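Local atomic coordinates of glutaredoxin-like protein NrdH (Escherichia coli, PDB entry 1H75), a protein that probably carries electrons to the NrdEF ribonucleotide reductase system, being a glutaredoxin-family redox protein with a thioredoxin-like activity profile. Residues E22-D27 with M68-H73; I3-R8 with P52-G57; T7-V12 with M30-R35. All blocks are in the same frame, centred on the assembly; numbering follows the deposited sequence. Where two conformers were deposited one is given.

Overall arrangement
The three contacts illustrate how chemistry follows position in a small thioredoxin-like fold. Interaction 2 is the core: strands 3-7 and 53-56, central in the sheet, join through backbone bonds and mostly buried apolar side chains. Interaction 3 starts from the same strand and uses its other edge, where strand 29-32 pairs in parallel; as the two chains leave the sheet, its chemistry turns from backbone bonds to a salt bridge at the surface, beside the redox-active cysteine loop. Interaction 1 lies on the opposite side of the chain's centre, where the end of helix 12-23 meets the C-terminal helical turn through aromatic and polar side chains. Leu72 and Ile3 link interaction 1 to interaction 2.

Interaction 1 of 3, residues E22-D27 with M68-H73; sequences ENRGFD and MINRLH
Ile69 meets the first segment with one methyl, CG2, which lies over a face of the Arg24 guanidinium and also approaches CE1 of Phe26 at 3.9 Å. The carbonyl oxygen of Ile69 sits at the edge of the Phe26 ring, 3.4 Å from CE1. Next along, Asn70 offers OD1 to two nitrogens of Arg24: NE donates at 2.8 Å with OD1 lying near the guanidinium plane, and NH2 adds a weak second bond. The Arg24 chain, extended from CG to NE, crosses the Asn70 side chain at about a right angle. An alanine in place of Arg24 would probably leave Asn70 OD1 without these donors and open a gap beside Ile69 CG2. Leu72 then packs CB 3.6 Å from Phe26 CE1, with its carbonyl oxygen over one face of the ring. His73 closes the series: Phe26 turns its edge to the imidazole face in an offset edge-to-face pair, with planes at 75° and CZ 3.5 Å from ND1. On the Phe26 side the chain has just left helix 12-23 through a Schellman motif, with Gly25 at C-prime, so the contact packs a helix terminus against the final helical turn of the thioredoxin-like fold.

Interaction 2 of 3, residues I3-R8 with P52-G57; sequences ITIYTR and PVVIAG
Ile5 and Pro52 lie side by side on the tightly packed face of this antiparallel strand pair, with Ile5 CG2 3.9 Å from Pro52 CB. Ile3, Val54 and Ala56 share that face. Ile3 divides its branches: CG1 packs against the methyl of Ala56, while CG2, anti to the backbone N, runs alongside Val54 CG1. Helix 12-23 closes over the isoleucines through Met21, and Trp61 touches Val54; the side chains that meet across the strands here are all apolar. Between the faces, two hydrogen-bonded pairs join the backbones. Thr4 exchanges bonds with Ile55, and Tyr6 with Val53; the Tyr6 N to Val53 O bond, at 2.7 Å and 175°, is the shortest and straightest of the four. Val54 CA adds a CA-H...O contact to Thr4 O.

The face formed by Thr4, Tyr6, Val53 and Ile55 is more open, since Tyr6 and Ile55 are partly exposed. There the Tyr6 ring meets Ile55 edge-on, CE1 to CG1 at 3.7 Å, while Thr4 CG2 lies over one ring face near the rim. Helix 37-45 covers part of this side through Leu43. Water finds a place at the far end: one molecule donates to Thr4 OG1 and to Ile55 O, the latter at 3.0 Å, so Ile55 O accepts from both this water and Thr4 N. Thr4 OG1 is also hydrogen-bonded to Glu29.

At the other end Pro52, preceded by a cis peptide bond as is characteristic of the thioredoxin fold, touches the Cys11-Cys14 pair, and its CA lies 3.2 Å from Tyr6 O. The straight backbone bonds and apolar packing are consistent with a firm floor that would help hold the cis-proline beside the redox-active disulfide.

Interaction 3 of 3, residues T7-V12 with M30-R35; sequences TRNDCV and MINVDR
Arg8 and Asp34 bring two flat groups edge to edge, guanidinium and carboxylate only 6° from coplanar. Arg8 grips side-on with two nitrogens in a salt bridge: NE donates to OD1 of Asp34 at 2.9 Å, and NH2 reaches OD2 on its syn lone pair. A bend in the arginine chain at chi3 (-64°) sets NE for this approach. Val33 CG2 comes no nearer than 4.3 Å to Arg8 NH2. A water extends the polar patch, donating a hydrogen bond to Asp34 OD1 at 2.7 Å and accepting from Asn9 N, with a weaker bond from Asn9 ND2; Asp34 OD1 thus serves both Arg8 and the water.

Deeper in, backbone bonds take over. Thr7 N donates to Ile31 O, and Val33 N to Thr7 O, each at 2.9 Å, on either side of the parallel bridge between Thr7 and Asn32. Val33 CG2 also rests 3.4 Å from Thr7 O. Thr7 CG2, set between the backbone N and the carbonyl carbon, lies 3.8 Å from Ile31 O.

The contact thus ends the parallel pairing of strands 3-7 and 29-32. Beyond it, a type II turn from Arg8 leads to Cys11, the N-cap of helix 12-23 and disulfide partner of Cys14, while Val33 packs on Ala40 and Leu43 of helix 37-45.

Interaction 1 of 3, residues E22-D27 with M68-H73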
# COMPACT_ATOMS: atom_id res chain seq x y z
N GLU A 22 -5.78 8.89 -3.58
CA GLU A 22 -6.43 9.61 -4.66
C GLU A 22 -6.84 11.01 -4.20
O GLU A 22 -6.77 11.97 -4.98
CB GLU A 22 -7.66 8.82 -5.15
CG GLU A 22 -7.26 7.48 -5.79
CD GLU A 22 -8.44 6.56 -6.09
OE1 GLU A 22 -8.25 5.65 -6.93
OE2 GLU A 22 -9.53 6.72 -5.50
N ASN A 23 -7.25 11.12 -2.94
CA ASN A 23 -7.66 12.40 -2.40
C ASN A 23 -6.49 13.39 -2.37
O ASN A 23 -6.71 14.60 -2.38
CB ASN A 23 -8.23 12.25 -0.99
CG ASN A 23 -9.63 11.67 -0.96
OD1 ASN A 23 -10.27 11.55 -2.01
ND2 ASN A 23 -10.11 11.32 0.23
N ARG A 24 -5.27 12.87 -2.35
CA ARG A 24 -4.06 13.71 -2.31
C ARG A 24 -3.34 13.83 -3.64
O ARG A 24 -2.23 14.38 -3.71
CB ARG A 24 -3.10 13.16 -1.26
CG ARG A 24 -3.67 13.18 0.16
CD ARG A 24 -2.87 12.24 1.06
NE ARG A 24 -3.20 12.39 2.48
CZ ARG A 24 -4.34 11.99 3.03
NH1 ARG A 24 -5.28 11.42 2.29
NH2 ARG A 24 -4.53 12.17 4.33
N GLY A 25 -3.96 13.31 -4.68
CA GLY A 25 -3.38 13.38 -6.01
C GLY A 25 -2.10 12.57 -6.20
O GLY A 25 -1.24 12.94 -7.00
N PHE A 26 -1.98 11.46 -5.48
CA PHE A 26 -0.79 10.60 -5.62
C PHE A 26 -0.95 9.56 -6.75
O PHE A 26 -2.05 9.08 -7.01
CB PHE A 26 -0.51 9.80 -4.34
CG PHE A 26 -0.22 10.64 -3.12
CD1 PHE A 26 -0.24 10.05 -1.86
CD2 PHE A 26 0.08 11.99 -3.22
CE1 PHE A 26 0.03 10.79 -0.72
CE2 PHE A 26 0.35 12.75 -2.07
CZ PHE A 26 0.33 12.15 -0.83
N ASP A 27 0.15 9.23 -7.41
CA ASP A 27 0.08 8.20 -8.44
C ASP A 27 0.60 6.95 -7.76
O ASP A 27 1.58 7.00 -7.04
CB ASP A 27 0.97 8.54 -9.63
CG ASP A 27 0.43 9.70 -10.43
OD1 ASP A 27 -0.77 9.67 -10.79
OD2 ASP A 27 1.20 10.65 -10.69
N MET A 68 1.07 7.72 7.72
CA MET A 68 2.18 7.32 6.85
C MET A 68 1.92 7.78 5.41
O MET A 68 2.85 8.12 4.68
CB MET A 68 2.35 5.79 6.86
CG MET A 68 2.88 5.23 8.20
SD MET A 68 4.46 5.91 8.73
CE MET A 68 5.55 4.94 7.70
N ILE A 69 0.65 7.80 5.02
CA ILE A 69 0.28 8.23 3.68
C ILE A 69 0.69 9.68 3.52
O ILE A 69 1.14 10.09 2.46
CB ILE A 69 -1.24 8.07 3.44
CG1 ILE A 69 -1.58 6.58 3.38
CG2 ILE A 69 -1.64 8.74 2.12
CD1 ILE A 69 -3.07 6.25 3.42
N ASN A 70 0.55 10.45 4.60
CA ASN A 70 0.93 11.85 4.57
C ASN A 70 2.42 12.04 4.38
O ASN A 70 2.85 13.13 4.01
CB ASN A 70 0.44 12.56 5.83
CG ASN A 70 -1.02 12.93 5.74
OD1 ASN A 70 -1.59 12.96 4.64
ND2 ASN A 70 -1.63 13.22 6.88
N ARG A 71 3.21 10.99 4.62
CA ARG A 71 4.65 11.12 4.41
C ARG A 71 5.02 10.99 2.93
O ARG A 71 6.19 11.13 2.58
CB ARG A 71 5.41 10.08 5.24
CG ARG A 71 5.26 10.33 6.74
CD ARG A 71 6.18 9.44 7.56
NE ARG A 71 7.56 9.61 7.13
CZ ARG A 71 8.57 8.82 7.50
NH1 ARG A 71 8.35 7.79 8.31
NH2 ARG A 71 9.79 9.05 7.03
N LEU A 72 4.03 10.74 2.08
CA LEU A 72 4.25 10.60 0.65
C LEU A 72 4.07 11.90 -0.15
O LEU A 72 4.19 11.89 -1.38
CB LEU A 72 3.29 9.54 0.07
CG LEU A 72 3.40 8.17 0.74
CD1 LEU A 72 2.44 7.20 0.06
CD2 LEU A 72 4.84 7.66 0.66
N HIS A 73 3.77 13.01 0.52
CA HIS A 73 3.58 14.28 -0.20
C HIS A 73 4.88 14.61 -0.91
O HIS A 73 5.97 14.43 -0.38
CB HIS A 73 3.13 15.40 0.74
CG HIS A 73 1.66 15.36 1.05
ND1 HIS A 73 0.70 15.49 0.08
CD2 HIS A 73 1.00 15.16 2.22
CE1 HIS A 73 -0.50 15.37 0.63
NE2 HIS A 73 -0.34 15.17 1.92

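Interaction 2 of 3, residues I3-R8 with P52-G57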
# COMPACT_ATOMS: atom_id res chain seq x y z
N ILE A 3 4.96 4.31 -5.75
CA ILE A 3 4.15 3.92 -4.59
C ILE A 3 3.38 2.68 -5.04
O ILE A 3 2.67 2.71 -6.04
CB ILE A 3 3.12 5.00 -4.21
CG1 ILE A 3 3.84 6.30 -3.85
CG2 ILE A 3 2.25 4.52 -3.04
CD1 ILE A 3 2.90 7.48 -3.66
N THR A 4 3.57 1.57 -4.33
CA THR A 4 2.84 0.35 -4.68
C THR A 4 1.96 -0.04 -3.50
O THR A 4 2.42 -0.03 -2.35
CB THR A 4 3.81 -0.82 -4.95
OG1 THR A 4 4.70 -0.46 -6.00
CG2 THR A 4 3.03 -2.07 -5.33
N ILE A 5 0.70 -0.34 -3.78
CA ILE A 5 -0.21 -0.76 -2.72
C ILE A 5 -0.53 -2.23 -2.97
O ILE A 5 -1.08 -2.55 -4.03
CB ILE A 5 -1.57 0.01 -2.73
CG1 ILE A 5 -1.33 1.53 -2.63
CG2 ILE A 5 -2.46 -0.48 -1.59
CD1 ILE A 5 -2.62 2.38 -2.68
N TYR A 6 -0.16 -3.10 -2.03
CA TYR A 6 -0.46 -4.54 -2.15
C TYR A 6 -1.83 -4.67 -1.52
O TYR A 6 -2.03 -4.34 -0.34
CB TYR A 6 0.60 -5.38 -1.44
CG TYR A 6 1.93 -5.29 -2.18
CD1 TYR A 6 2.88 -4.32 -1.85
CD2 TYR A 6 2.19 -6.14 -3.27
CE1 TYR A 6 4.07 -4.20 -2.59
CE2 TYR A 6 3.36 -6.02 -4.01
CZ TYR A 6 4.29 -5.05 -3.66
OH TYR A 6 5.44 -4.93 -4.42
N THR A 7 -2.77 -5.20 -2.29
CA THR A 7 -4.15 -5.22 -1.85
C THR A 7 -4.95 -6.52 -2.02
O THR A 7 -4.45 -7.50 -2.55
CB THR A 7 -4.86 -4.08 -2.62
OG1 THR A 7 -6.16 -3.83 -2.08
CG2 THR A 7 -4.98 -4.45 -4.12
N ARG A 8 -6.20 -6.48 -1.56
CA ARG A 8 -7.12 -7.61 -1.63
C ARG A 8 -8.54 -7.05 -1.78
O ARG A 8 -8.84 -5.97 -1.28
CB ARG A 8 -7.01 -8.44 -0.34
CG ARG A 8 -8.19 -9.33 -0.03
CD ARG A 8 -7.87 -10.27 1.11
NE ARG A 8 -6.80 -11.21 0.76
CZ ARG A 8 -6.08 -11.87 1.66
NH1 ARG A 8 -6.31 -11.69 2.96
NH2 ARG A 8 -5.14 -12.72 1.27
N PRO A 52 -3.76 -3.39 3.71
CA PRO A 52 -2.83 -3.45 2.58
C PRO A 52 -1.39 -3.30 3.07
O PRO A 52 -1.13 -3.05 4.24
CB PRO A 52 -3.22 -2.21 1.78
CG PRO A 52 -3.53 -1.22 2.90
CD PRO A 52 -4.39 -2.06 3.81
N VAL A 53 -0.45 -3.49 2.15
CA VAL A 53 0.93 -3.20 2.45
C VAL A 53 1.31 -2.12 1.45
O VAL A 53 1.06 -2.26 0.24
CB VAL A 53 1.87 -4.42 2.30
CG1 VAL A 53 3.33 -3.96 2.39
CG2 VAL A 53 1.60 -5.41 3.42
N VAL A 54 1.88 -1.03 1.93
CA VAL A 54 2.30 0.04 1.05
C VAL A 54 3.81 0.12 1.07
O VAL A 54 4.42 0.12 2.14
CB VAL A 54 1.76 1.43 1.50
CG1 VAL A 54 2.35 2.52 0.60
CG2 VAL A 54 0.25 1.45 1.46
N ILE A 55 4.40 0.12 -0.12
CA ILE A 55 5.86 0.23 -0.24
C ILE A 55 6.12 1.47 -1.09
O ILE A 55 5.60 1.59 -2.21
CB ILE A 55 6.50 -1.01 -0.95
CG1 ILE A 55 6.22 -2.29 -0.19
CG2 ILE A 55 8.01 -0.79 -1.11
CD1 ILE A 55 6.61 -2.29 1.27
N ALA A 56 6.92 2.38 -0.57
CA ALA A 56 7.21 3.61 -1.29
C ALA A 56 8.58 4.11 -0.87
O ALA A 56 8.78 4.59 0.25
CB ALA A 56 6.13 4.65 -0.97
N GLY A 57 9.56 3.99 -1.76
CA GLY A 57 10.89 4.41 -1.40
C GLY A 57 11.37 3.58 -0.22
O GLY A 57 11.31 2.36 -0.27
O HOH W 1 7.02 0.58 -4.61

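Interaction 3 of 3, residues T7-V12 with M30-R35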
# COMPACT_ATOMS: atom_id res chain seq x y z
N THR A 7 -2.77 -5.20 -2.29
CA THR A 7 -4.15 -5.22 -1.85
C THR A 7 -4.95 -6.52 -2.02
O THR A 7 -4.45 -7.50 -2.55
CB THR A 7 -4.86 -4.08 -2.62
OG1 THR A 7 -6.16 -3.83 -2.08
CG2 THR A 7 -4.98 -4.45 -4.12
N ARG A 8 -6.20 -6.48 -1.56
CA ARG A 8 -7.12 -7.61 -1.63
C ARG A 8 -8.54 -7.05 -1.78
O ARG A 8 -8.84 -5.97 -1.28
CB ARG A 8 -7.01 -8.44 -0.34
CG ARG A 8 -8.19 -9.33 -0.03
CD ARG A 8 -7.87 -10.27 1.11
NE ARG A 8 -6.80 -11.21 0.76
CZ ARG A 8 -6.08 -11.87 1.66
NH1 ARG A 8 -6.31 -11.69 2.96
NH2 ARG A 8 -5.14 -12.72 1.27
N ASN A 9 -9.42 -7.76 -2.49
CA ASN A 9 -10.80 -7.29 -2.65
C ASN A 9 -11.52 -7.50 -1.32
O ASN A 9 -11.11 -8.32 -0.52
CB ASN A 9 -11.52 -8.06 -3.78
CG ASN A 9 -10.92 -7.78 -5.16
OD1 ASN A 9 -10.96 -6.66 -5.65
ND2 ASN A 9 -10.36 -8.82 -5.78
N ASP A 10 -12.57 -6.73 -1.08
CA ASP A 10 -13.33 -6.86 0.16
C ASP A 10 -12.49 -6.48 1.39
O ASP A 10 -12.78 -6.88 2.51
CB ASP A 10 -13.84 -8.30 0.32
CG ASP A 10 -14.72 -8.47 1.54
OD1 ASP A 10 -15.85 -7.94 1.53
OD2 ASP A 10 -14.28 -9.13 2.51
N CYS A 11 -11.44 -5.70 1.15
CA CYS A 11 -10.54 -5.25 2.22
C CYS A 11 -10.83 -3.76 2.43
O CYS A 11 -10.49 -2.92 1.58
CB CYS A 11 -9.08 -5.52 1.80
SG CYS A 11 -7.79 -4.66 2.78
N VAL A 12 -11.47 -3.43 3.54
CA VAL A 12 -11.83 -2.04 3.84
C VAL A 12 -10.63 -1.12 4.01
O VAL A 12 -10.62 0.01 3.50
CB VAL A 12 -12.71 -1.95 5.10
CG1 VAL A 12 -13.23 -0.52 5.27
CG2 VAL A 12 -13.89 -2.94 4.98
N MET A 30 -1.25 -0.80 -8.08
CA MET A 30 -1.84 -1.73 -7.15
C MET A 30 -1.50 -3.13 -7.60
O MET A 30 -1.41 -3.40 -8.80
CB MET A 30 -3.35 -1.56 -7.10
CG MET A 30 -3.78 -0.20 -6.59
SD MET A 30 -5.55 -0.12 -6.52
CE MET A 30 -5.82 -0.27 -4.76
N ILE A 31 -1.29 -4.01 -6.63
CA ILE A 31 -0.99 -5.41 -6.92
C ILE A 31 -1.85 -6.23 -6.00
O ILE A 31 -1.68 -6.18 -4.78
CB ILE A 31 0.47 -5.74 -6.68
CG1 ILE A 31 1.33 -4.99 -7.69
CG2 ILE A 31 0.67 -7.28 -6.73
CD1 ILE A 31 2.80 -5.22 -7.55
N ASN A 32 -2.77 -7.00 -6.58
CA ASN A 32 -3.66 -7.85 -5.82
C ASN A 32 -2.89 -9.10 -5.37
O ASN A 32 -2.50 -9.90 -6.21
CB ASN A 32 -4.83 -8.28 -6.71
CG ASN A 32 -5.90 -9.02 -5.95
OD1 ASN A 32 -7.05 -8.58 -5.90
ND2 ASN A 32 -5.53 -10.15 -5.34
N VAL A 33 -2.69 -9.26 -4.06
CA VAL A 33 -1.91 -10.38 -3.53
C VAL A 33 -2.55 -11.76 -3.70
O VAL A 33 -1.87 -12.78 -3.58
CB VAL A 33 -1.55 -10.16 -2.02
CG1 VAL A 33 -0.73 -8.88 -1.88
CG2 VAL A 33 -2.80 -10.08 -1.17
N ASP A 34 -3.85 -11.79 -3.97
CA ASP A 34 -4.53 -13.07 -4.19
C ASP A 34 -4.29 -13.53 -5.64
O ASP A 34 -4.19 -14.73 -5.90
CB ASP A 34 -6.02 -12.93 -3.86
CG ASP A 34 -6.27 -12.77 -2.37
OD1 ASP A 34 -7.24 -12.08 -2.01
OD2 ASP A 34 -5.51 -13.33 -1.56
N ARG A 35 -4.21 -12.57 -6.56
CA ARG A 35 -3.96 -12.86 -7.98
C ARG A 35 -2.47 -13.04 -8.26
O ARG A 35 -2.09 -13.63 -9.27
CB ARG A 35 -4.47 -11.72 -8.87
CG ARG A 35 -5.96 -11.50 -8.84
CD ARG A 35 -6.38 -10.40 -9.80
NE ARG A 35 -6.11 -10.74 -11.19
CZ ARG A 35 -6.93 -10.44 -12.19
NH1 ARG A 35 -8.07 -9.81 -11.94
NH2 ARG A 35 -6.63 -10.77 -13.44
O HOH W 2 -8.88 -10.54 -3.52